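Local coordinates for myosin-17 (Arabidopsis thaliana, PDB 7KFL), which is a plant class XI myosin, an actin-based motor whose globular tail, the part in this crystal, probably recognises cargo, at residues 317-322 with 358-363. Sequence-based numbering, arbitrary orientation.
Sequences KTLDEI and ANMRVM
Leu319 points its isobutyl group at one side of helix 354-369 and meets Asn359, Met360 and Met363. This is helix-to-helix packing in the globular tail, where the first turn of helix 319-326, in the DIL domain, lies against the later helix. No hydrogen bond crosses; the contact is apolar. CG of Leu319 is anti to the backbone N (chi1 178°), and chi2 near 66° turns CD1 to Met360 and CD2 to Asn359 and Met363. CD1 of Leu319 lies 3.7 Å from CE of Met360. The chain of Met360 is extended beyond CG, which brings CE to the leucine; CD1 of Leu319 also lies 3.8 Å from CG of Met360. Met360 is buried, and its side chain also packs on Leu335 and Ser339 of helix 332-341. CD2 of Leu319 sits 3.6 Å from CB of Asn359, touching the aliphatic base of that side chain rather than its amide. Replacing Leu319 with an alanine would probably leave a gap beside the Met360 methyl and deprive Met363 of its partner here. Thr318, just before the leucine in the chain, is the N-cap of helix 319-326; its OG1 accepts a weak bond from Glu321 N. Leu319 and Met363 meet tip to tip, CD2 of the leucine lying 3.8 Å from SD of the methionine.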
# COMPACT_ATOMS: atom_id res chain seq x y z
N LYS A 317 6.64 -17.43 33.73
CA LYS A 317 7.30 -16.29 33.04
C LYS A 317 7.29 -15.06 33.95
O LYS A 317 6.27 -14.85 34.65
CB LYS A 317 6.60 -15.96 31.71
CG LYS A 317 6.35 -17.14 30.78
CD LYS A 317 7.54 -17.50 29.91
CE LYS A 317 7.52 -18.95 29.46
NZ LYS A 317 8.75 -19.30 28.71
N THR A 318 8.38 -14.29 33.95
CA THR A 318 8.50 -12.97 34.63
C THR A 318 7.96 -11.88 33.69
O THR A 318 7.90 -12.14 32.47
CB THR A 318 9.95 -12.69 35.05
OG1 THR A 318 10.74 -12.53 33.87
CG2 THR A 318 10.54 -13.79 35.91
N LEU A 319 7.59 -10.72 34.24
CA LEU A 319 7.07 -9.57 33.45
C LEU A 319 8.15 -9.07 32.48
O LEU A 319 7.79 -8.67 31.36
CB LEU A 319 6.64 -8.45 34.41
CG LEU A 319 6.12 -7.17 33.75
CD1 LEU A 319 4.81 -7.42 33.02
CD2 LEU A 319 5.95 -6.06 34.77
N ASP A 320 9.41 -9.11 32.90
CA ASP A 320 10.58 -8.60 32.13
C ASP A 320 10.82 -9.49 30.91
O ASP A 320 11.13 -8.93 29.84
CB ASP A 320 11.82 -8.49 33.03
CG ASP A 320 11.69 -7.40 34.09
OD1 ASP A 320 11.38 -6.25 33.72
OD2 ASP A 320 11.91 -7.72 35.28
N GLU A 321 10.68 -10.81 31.05
CA GLU A 321 10.78 -11.78 29.93
C GLU A 321 9.74 -11.43 28.86
O GLU A 321 10.11 -11.30 27.68
CB GLU A 321 10.57 -13.22 30.42
CG GLU A 321 11.78 -13.82 31.10
CD GLU A 321 11.52 -15.18 31.75
OE1 GLU A 321 10.76 -15.98 31.16
OE2 GLU A 321 12.07 -15.42 32.84
N ILE A 322 8.47 -11.28 29.28
CA ILE A 322 7.30 -11.04 28.39
C ILE A 322 7.52 -9.74 27.60
O ILE A 322 7.32 -9.77 26.37
CB ILE A 322 5.99 -11.00 29.20
CG1 ILE A 322 5.71 -12.34 29.88
CG2 ILE A 322 4.82 -10.57 28.33
CD1 ILE A 322 4.80 -12.23 31.09
N ALA A 358 -0.39 -8.01 38.60
CA ALA A 358 -0.31 -6.96 39.64
C ALA A 358 0.66 -5.86 39.19
O ALA A 358 0.31 -4.67 39.33
CB ALA A 358 0.12 -7.56 40.96
N ASN A 359 1.83 -6.25 38.66
CA ASN A 359 2.91 -5.33 38.21
C ASN A 359 2.50 -4.59 36.94
O ASN A 359 3.05 -3.50 36.69
CB ASN A 359 4.23 -6.07 37.98
CG ASN A 359 4.82 -6.66 39.24
OD1 ASN A 359 4.44 -6.29 40.35
ND2 ASN A 359 5.76 -7.58 39.09
N MET A 360 1.58 -5.16 36.15
CA MET A 360 1.02 -4.53 34.92
C MET A 360 0.05 -3.41 35.32
O MET A 360 0.10 -2.33 34.69
CB MET A 360 0.27 -5.54 34.05
CG MET A 360 1.19 -6.42 33.21
SD MET A 360 0.26 -7.54 32.14
CE MET A 360 1.59 -8.52 31.45
N ARG A 361 -0.80 -3.66 36.33
CA ARG A 361 -1.89 -2.75 36.76
C ARG A 361 -1.31 -1.46 37.34
O ARG A 361 -1.89 -0.38 37.09
CB ARG A 361 -2.81 -3.46 37.75
CG ARG A 361 -4.09 -2.71 38.09
CD ARG A 361 -4.92 -2.34 36.87
NE ARG A 361 -6.36 -2.49 37.09
CZ ARG A 361 -7.20 -1.51 37.43
NH1 ARG A 361 -6.78 -0.27 37.59
NH2 ARG A 361 -8.48 -1.79 37.59
N VAL A 362 -0.20 -1.56 38.09
CA VAL A 362 0.50 -0.40 38.73
C VAL A 362 1.14 0.47 37.63
O VAL A 362 1.03 1.70 37.73
CB VAL A 362 1.55 -0.84 39.78
CG1 VAL A 362 2.52 -1.89 39.26
CG2 VAL A 362 2.31 0.35 40.35
N MET A 363 1.76 -0.16 36.63
CA MET A 363 2.43 0.53 35.48
C MET A 363 1.40 1.35 34.69
O MET A 363 1.77 2.43 34.18
CB MET A 363 3.09 -0.48 34.54
CG MET A 363 4.56 -0.70 34.82
SD MET A 363 5.13 -2.34 34.28
CE MET A 363 6.87 -2.02 34.03